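Local coordinates for thiol transferase (Phanerochaete chrysosporium, PDB 4F0B) that acts as a glutathione transferase of the Ure2p class, with a GST fold that binds oxidized glutathione disulfide, at the interface of chains A and B. Residues are numbered along the deposited sequence; one frame, centred on the assembly and turned at random. Chains: chain A/B, Thiol transferase.

Contact 1: the interface of chains A and B. Residues chain A 129, 132, 136, 150-151; chain B 132, 135-136, 151.
B:Gln132, on helix 109-138, reaches across the two-fold interface to A:Arg150 and A:Tyr151 of helix 145-166 in the other subunit, in a polar and cation-pi patch that joins these helices in the dimer. Followed outward, its CB lies 3.7 Å from the phenol oxygen OH of A:Tyr151, and CG comes slightly nearer to the same oxygen. The chain bends at chi2 (-36°), which turns the amide back alongside the phenol. CD then faces the methyl CE of A:Met129, which meets the amide end-on and also touches NE2. The carbonyl oxygen OE1 takes two hydrogen bonds. A:Tyr151 OH donates to B:Gln132 OE1 at 2.6 Å from a position tilted 16° out of the carbonyl plane, its ring at a steep angle to the amide. A:Arg150 NH2 donates to the same OE1 of B:Gln132 at 2.9 Å, almost straight and in plane on a lone pair, with guanidinium and amide nearly coplanar.

The guanidinium also lies flat over the imidazole of B:His135, CZ of A:Arg150 3.4 Å from the ring centroid, a cation-pi stack with nearly parallel planes. A:Arg150 gets there because its chain runs extended from CG to NE, CG anti to the backbone N (chi1 163°). The CG methylene covers one face of the A:Tyr151 ring, and CB of A:Gln132 lies on the other. In the twin contact, B:Tyr151 OH donates to A:Gln132 OE1, while CE2 of A:Phe136 lies 3.3 Å from OH of B:Tyr151.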
# COMPACT_ATOMS: atom_id res chain seq x y z
N MET A 129 -10.18 1.99 1.64
CA MET A 129 -11.59 1.67 1.87
C MET A 129 -12.28 2.66 2.80
O MET A 129 -13.42 3.07 2.53
CB MET A 129 -11.71 0.26 2.42
CG MET A 129 -11.23 -0.80 1.45
SD MET A 129 -12.17 -0.91 -0.10
CE MET A 129 -11.14 -0.01 -1.24
N GLN A 132 -12.99 5.63 0.78
CA GLN A 132 -14.20 5.51 -0.06
C GLN A 132 -15.42 5.70 0.81
O GLN A 132 -16.40 6.30 0.37
CB GLN A 132 -14.27 4.17 -0.79
CG GLN A 132 -13.08 3.87 -1.73
CD GLN A 132 -12.52 5.11 -2.41
OE1 GLN A 132 -13.15 5.70 -3.30
NE2 GLN A 132 -11.33 5.51 -1.99
N PHE A 136 -18.31 8.51 -0.01
CA PHE A 136 -19.75 8.30 -0.22
C PHE A 136 -20.61 8.83 0.94
O PHE A 136 -21.70 9.34 0.71
CB PHE A 136 -20.04 6.83 -0.53
CG PHE A 136 -19.62 6.43 -1.91
CD1 PHE A 136 -20.36 6.83 -3.02
CD2 PHE A 136 -18.46 5.68 -2.07
CE1 PHE A 136 -19.96 6.45 -4.32
CE2 PHE A 136 -18.05 5.30 -3.35
CZ PHE A 136 -18.79 5.69 -4.47
N ARG A 150 -21.44 -0.47 1.49
CA ARG A 150 -20.31 -1.32 1.10
C ARG A 150 -19.03 -0.89 1.81
O ARG A 150 -18.30 -1.71 2.39
CB ARG A 150 -20.08 -1.28 -0.42
CG ARG A 150 -18.71 -1.80 -0.82
CD ARG A 150 -18.65 -2.08 -2.34
NE ARG A 150 -17.31 -2.38 -2.80
CZ ARG A 150 -16.70 -3.57 -2.67
NH1 ARG A 150 -17.33 -4.61 -2.11
NH2 ARG A 150 -15.44 -3.68 -3.07
N TYR A 151 -18.75 0.41 1.76
CA TYR A 151 -17.46 0.87 2.31
C TYR A 151 -17.49 1.03 3.81
O TYR A 151 -16.44 0.82 4.43
CB TYR A 151 -16.93 2.12 1.56
CG TYR A 151 -16.64 1.76 0.13
CD1 TYR A 151 -15.58 0.90 -0.17
CD2 TYR A 151 -17.47 2.19 -0.91
CE1 TYR A 151 -15.35 0.47 -1.47
CE2 TYR A 151 -17.25 1.79 -2.22
CZ TYR A 151 -16.20 0.92 -2.50
OH TYR A 151 -15.98 0.49 -3.79
N GLN B 132 -12.06 -1.47 -7.53
CA GLN B 132 -13.41 -0.92 -7.34
C GLN B 132 -14.11 -0.74 -8.67
O GLN B 132 -15.33 -0.94 -8.73
CB GLN B 132 -13.44 0.41 -6.55
CG GLN B 132 -12.77 0.37 -5.13
CD GLN B 132 -12.99 -0.97 -4.44
OE1 GLN B 132 -14.12 -1.32 -4.07
NE2 GLN B 132 -11.93 -1.77 -4.34
N HIS B 135 -15.43 -4.00 -9.22
CA HIS B 135 -16.58 -4.24 -8.36
C HIS B 135 -17.88 -3.70 -8.95
O HIS B 135 -18.91 -4.42 -8.99
CB HIS B 135 -16.41 -3.62 -6.97
CG HIS B 135 -17.62 -3.86 -6.12
ND1 HIS B 135 -17.82 -5.08 -5.52
CD2 HIS B 135 -18.73 -3.12 -5.89
CE1 HIS B 135 -19.01 -5.07 -4.92
NE2 HIS B 135 -19.57 -3.89 -5.12
N PHE B 136 -17.87 -2.44 -9.39
CA PHE B 136 -19.08 -1.83 -9.88
C PHE B 136 -19.52 -2.32 -11.27
O PHE B 136 -20.66 -2.06 -11.66
CB PHE B 136 -19.01 -0.29 -9.74
CG PHE B 136 -19.20 0.16 -8.32
CD1 PHE B 136 -20.48 0.25 -7.79
CD2 PHE B 136 -18.11 0.41 -7.49
CE1 PHE B 136 -20.69 0.65 -6.47
CE2 PHE B 136 -18.30 0.81 -6.18
CZ PHE B 136 -19.58 0.93 -5.66
N TYR B 151 -14.68 5.34 -10.65
CA TYR B 151 -13.53 4.42 -10.64
C TYR B 151 -12.87 4.25 -12.01
O TYR B 151 -11.66 3.99 -12.04
CB TYR B 151 -13.85 3.09 -9.90
CG TYR B 151 -14.17 3.38 -8.46
CD1 TYR B 151 -13.20 3.90 -7.62
CD2 TYR B 151 -15.46 3.23 -7.97
CE1 TYR B 151 -13.49 4.27 -6.30
CE2 TYR B 151 -15.76 3.56 -6.65
CZ TYR B 151 -14.77 4.09 -5.83
OH TYR B 151 -15.08 4.44 -4.53

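Contact 2: the interface of chains A and B. Residues chain A 85-86, 89, 119-120, 123; chain B 85-86, 89, 119-120, 123.
This is the two-fold interface of the deposited dimer, in keeping with the dimers that cytosolic GSTs form; A:Phe120 and B:Phe120 stack on each other and tie the long helices 109-139 of chain A and 109-138 of chain B together. The two phenyl rings are parallel within 2°, their centroids 3.7 Å apart, although the side chains cross at about a right angle. Each ring is then covered on its other face by the opposite subunit: CB of B:Ser85 sits 3.6 Å from the centroid of A:Phe120, offset toward the rim, and A:Ser85 does the same for B:Phe120. Methyl CD1 of each Leu89 touches CE2 of the partner phenyl.

The histidines complete the enclosure. With CG anti to the backbone N (chi1 -156°), A:His123 presents its imidazole face to CD1 of B:Phe120, the planes 65° apart in an edge-to-face contact. Its ring is held from within its own chain by a hydrogen bond between A:His123 ND1 and A:Ser85 OG at 2.8 Å, a second-shell link that probably fixes the flip of the imidazole. If ND1 accepts from the serine, NE2 would be the donor in the hydrogen bond across the dimer, where A:His123 NE2 lies 3.1 Å from the main-chain oxygen O of B:Phe120.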
# COMPACT_ATOMS: atom_id res chain seq x y z
N SER A 85 3.25 5.78 3.51
CA SER A 85 4.00 4.70 4.13
C SER A 85 5.45 4.69 3.70
O SER A 85 6.36 4.41 4.52
CB SER A 85 3.34 3.37 3.80
OG SER A 85 2.00 3.41 4.28
N ALA A 86 5.71 5.06 2.43
CA ALA A 86 7.09 5.12 1.91
C ALA A 86 7.85 6.27 2.59
O ALA A 86 9.06 6.16 2.87
CB ALA A 86 7.10 5.30 0.37
N LEU A 89 8.80 5.08 6.09
CA LEU A 89 9.96 4.18 5.99
C LEU A 89 11.27 4.94 5.69
O LEU A 89 12.30 4.65 6.28
CB LEU A 89 9.71 3.11 4.92
CG LEU A 89 8.67 2.07 5.39
CD1 LEU A 89 8.10 1.38 4.18
CD2 LEU A 89 9.34 1.06 6.27
N LEU A 119 2.09 -2.08 7.29
CA LEU A 119 2.00 -0.85 6.52
C LEU A 119 1.25 -1.08 5.22
O LEU A 119 0.36 -0.29 4.86
CB LEU A 119 3.40 -0.28 6.24
CG LEU A 119 4.08 0.37 7.43
CD1 LEU A 119 5.54 0.64 7.07
CD2 LEU A 119 3.42 1.71 7.79
N PHE A 120 1.61 -2.14 4.50
CA PHE A 120 0.91 -2.45 3.25
C PHE A 120 -0.56 -2.81 3.49
O PHE A 120 -1.43 -2.44 2.66
CB PHE A 120 1.64 -3.52 2.44
CG PHE A 120 2.78 -2.99 1.62
CD1 PHE A 120 2.52 -2.25 0.48
CD2 PHE A 120 4.12 -3.24 1.98
CE1 PHE A 120 3.57 -1.75 -0.28
CE2 PHE A 120 5.18 -2.75 1.22
CZ PHE A 120 4.91 -2.00 0.07
N HIS A 123 -2.17 0.45 3.83
CA HIS A 123 -2.04 1.25 2.62
C HIS A 123 -2.98 0.75 1.51
O HIS A 123 -3.42 1.54 0.66
CB HIS A 123 -0.59 1.19 2.19
CG HIS A 123 -0.17 2.36 1.37
ND1 HIS A 123 0.41 3.49 1.92
CD2 HIS A 123 -0.22 2.56 0.03
CE1 HIS A 123 0.68 4.34 0.95
NE2 HIS A 123 0.33 3.79 -0.21
N SER B 85 2.77 -6.74 -2.07
CA SER B 85 4.03 -6.01 -2.18
C SER B 85 5.00 -6.37 -1.06
O SER B 85 6.24 -6.41 -1.28
CB SER B 85 3.72 -4.51 -2.14
OG SER B 85 2.83 -4.16 -3.19
N ALA B 86 4.46 -6.66 0.13
CA ALA B 86 5.34 -7.09 1.23
C ALA B 86 5.94 -8.47 0.94
O ALA B 86 7.11 -8.72 1.32
CB ALA B 86 4.56 -7.12 2.55
N LEU B 89 8.82 -7.93 -1.52
CA LEU B 89 9.99 -7.39 -0.83
C LEU B 89 10.66 -8.47 0.01
O LEU B 89 11.91 -8.53 0.02
CB LEU B 89 9.59 -6.21 0.06
CG LEU B 89 9.29 -4.94 -0.77
CD1 LEU B 89 8.33 -3.99 -0.05
CD2 LEU B 89 10.59 -4.24 -1.15
N LEU B 119 5.95 0.81 -5.38
CA LEU B 119 5.13 -0.26 -4.80
C LEU B 119 3.94 0.29 -4.03
O LEU B 119 2.81 -0.17 -4.24
CB LEU B 119 5.98 -1.19 -3.91
CG LEU B 119 6.94 -2.10 -4.68
CD1 LEU B 119 7.92 -2.70 -3.70
CD2 LEU B 119 6.17 -3.21 -5.36
N PHE B 120 4.18 1.26 -3.15
CA PHE B 120 3.07 1.84 -2.39
C PHE B 120 2.10 2.59 -3.29
O PHE B 120 0.88 2.54 -3.04
CB PHE B 120 3.61 2.70 -1.21
CG PHE B 120 4.02 1.90 -0.01
CD1 PHE B 120 3.06 1.35 0.84
CD2 PHE B 120 5.37 1.74 0.32
CE1 PHE B 120 3.43 0.64 1.97
CE2 PHE B 120 5.73 1.03 1.46
CZ PHE B 120 4.76 0.48 2.30
N HIS B 123 -0.03 -0.09 -4.65
CA HIS B 123 -0.75 -0.78 -3.59
C HIS B 123 -1.90 0.05 -3.03
O HIS B 123 -2.90 -0.50 -2.56
CB HIS B 123 0.26 -1.11 -2.50
CG HIS B 123 -0.12 -2.28 -1.67
ND1 HIS B 123 0.33 -3.55 -1.95
CD2 HIS B 123 -0.88 -2.38 -0.54
CE1 HIS B 123 -0.14 -4.39 -1.05
NE2 HIS B 123 -0.87 -3.71 -0.17

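Contact 3: the interface of chains A and B. Residues chain A 89, 93, 105, 112, 116; chain B 89, 93, 105, 112, 116.
Each Tyr112 ring is sandwiched within its own chain and meets the partner at its edge, in a tyrosine and leucine patch that pairs the two subunits about the two-fold axis. On A:Tyr112, CB of A:Pro105 lies over the centre of one face, 3.6 Å above the plane, and CG of A:Leu116 covers the opposite face toward the rim. B:Tyr112 is enclosed alike, by CG of B:Pro105 and CG of B:Leu116. At the edge of each ring, in plane, stands the phenol oxygen of the other tyrosine. The two side chains point at each other tip to tip, and their hydroxyls form a hydrogen bond, A:Tyr112 OH to B:Tyr112 OH, at 2.7 Å. Which hydroxyl donates cannot be told from the heavy atoms, but one donor and one acceptor cannot be strictly symmetric. CG lies anti to the backbone N in both tyrosines (chi1 -180° in A:Tyr112), which sends the rings toward the partner.

Next to the phenols, methyl CD1 of each Leu116 packs on CD1 of the partner Leu89 at 3.9 Å. At the periphery the two sides differ, though tentatively. A:Gln93 is extended but poorly ordered; as modelled, its NE2 donates to the main-chain oxygen O of B:Pro105 at 2.8 Å with a bent geometry. B:Gln93 instead bends at chi2 (-139°); its amide may be flipped, since as modelled OE1 of B:Gln93 faces another acceptor, A:Pro105 O, at 3.4 Å.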
# COMPACT_ATOMS: atom_id res chain seq x y z
N LEU A 89 8.80 5.08 6.09
CA LEU A 89 9.96 4.18 5.99
C LEU A 89 11.27 4.94 5.69
O LEU A 89 12.30 4.65 6.28
CB LEU A 89 9.71 3.11 4.92
CG LEU A 89 8.67 2.07 5.39
CD1 LEU A 89 8.10 1.38 4.18
CD2 LEU A 89 9.34 1.06 6.27
N GLN A 93 14.48 5.20 8.16
CA GLN A 93 15.78 4.68 7.77
C GLN A 93 16.88 5.73 7.93
O GLN A 93 18.00 5.42 8.33
CB GLN A 93 15.74 4.16 6.31
CG GLN A 93 17.14 3.73 5.78
CD GLN A 93 17.10 3.15 4.35
OE1 GLN A 93 16.12 3.30 3.64
NE2 GLN A 93 18.17 2.45 3.96
N PRO A 105 16.07 -3.40 8.61
CA PRO A 105 15.94 -4.53 7.68
C PRO A 105 17.08 -5.54 7.76
O PRO A 105 16.87 -6.72 7.45
CB PRO A 105 15.92 -3.86 6.30
CG PRO A 105 16.46 -2.47 6.50
CD PRO A 105 16.10 -2.09 7.92
N TYR A 112 11.18 -6.38 10.46
CA TYR A 112 11.05 -5.43 9.36
C TYR A 112 9.98 -5.91 8.39
O TYR A 112 9.12 -5.13 7.96
CB TYR A 112 12.40 -5.23 8.65
CG TYR A 112 12.33 -4.26 7.50
CD1 TYR A 112 12.23 -2.89 7.76
CD2 TYR A 112 12.38 -4.69 6.19
CE1 TYR A 112 12.17 -1.96 6.70
CE2 TYR A 112 12.31 -3.78 5.13
CZ TYR A 112 12.21 -2.43 5.40
OH TYR A 112 12.14 -1.51 4.36
N LEU A 116 6.50 -3.98 7.33
CA LEU A 116 6.04 -3.79 5.94
C LEU A 116 4.66 -4.40 5.72
O LEU A 116 3.80 -3.79 5.08
CB LEU A 116 7.00 -4.42 4.93
CG LEU A 116 8.37 -3.76 4.80
CD1 LEU A 116 9.18 -4.54 3.77
CD2 LEU A 116 8.22 -2.30 4.36
N LEU B 89 8.82 -7.93 -1.52
CA LEU B 89 9.99 -7.39 -0.83
C LEU B 89 10.66 -8.47 0.01
O LEU B 89 11.91 -8.53 0.02
CB LEU B 89 9.59 -6.21 0.06
CG LEU B 89 9.29 -4.94 -0.77
CD1 LEU B 89 8.33 -3.99 -0.05
CD2 LEU B 89 10.59 -4.24 -1.15
N GLN B 93 14.47 -9.83 -0.56
CA GLN B 93 15.55 -9.62 0.40
C GLN B 93 16.21 -10.97 0.75
O GLN B 93 17.42 -11.03 0.96
CB GLN B 93 14.97 -8.96 1.66
CG GLN B 93 16.00 -8.49 2.68
CD GLN B 93 15.60 -8.77 4.12
OE1 GLN B 93 15.09 -7.89 4.86
NE2 GLN B 93 15.86 -10.00 4.56
N PRO B 105 18.61 -2.01 0.32
CA PRO B 105 18.36 -0.86 1.20
C PRO B 105 19.62 -0.22 1.75
O PRO B 105 19.61 0.97 2.05
CB PRO B 105 17.56 -1.47 2.37
CG PRO B 105 17.12 -2.80 1.92
CD PRO B 105 17.97 -3.25 0.78
N TYR B 112 16.29 2.18 -3.29
CA TYR B 112 15.35 1.36 -2.53
C TYR B 112 14.11 2.17 -2.18
O TYR B 112 12.98 1.66 -2.28
CB TYR B 112 16.06 0.80 -1.28
CG TYR B 112 15.16 -0.04 -0.42
CD1 TYR B 112 14.69 -1.26 -0.88
CD2 TYR B 112 14.75 0.41 0.83
CE1 TYR B 112 13.84 -2.05 -0.11
CE2 TYR B 112 13.89 -0.37 1.62
CZ TYR B 112 13.45 -1.59 1.13
OH TYR B 112 12.59 -2.40 1.88
N LEU B 116 10.18 1.41 -3.10
CA LEU B 116 9.07 1.42 -2.16
C LEU B 116 7.98 2.40 -2.59
O LEU B 116 6.77 2.09 -2.48
CB LEU B 116 9.55 1.79 -0.75
CG LEU B 116 10.40 0.72 -0.05
CD1 LEU B 116 10.83 1.29 1.33
CD2 LEU B 116 9.63 -0.58 0.17

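Contact 2 and contact 3 are neighbours, their C-alpha centres about 9 Å apart, and share A:Leu89 and B:Leu89, each of which packs on a phenyl in one and a leucine in the other. Both combine helix 84-95 with helix 109-139 of chain A (109-138 of chain B), and contact 3 adds Pro105 from a loop. Contact 1 lies farther along that long helix, its C-alpha centre about 21 Å from that of contact 2 and about 30 Å from that of contact 3, where helix 145-166 takes part. The long helix carries residues of all three from both subunits, joining the dimer along much of its length.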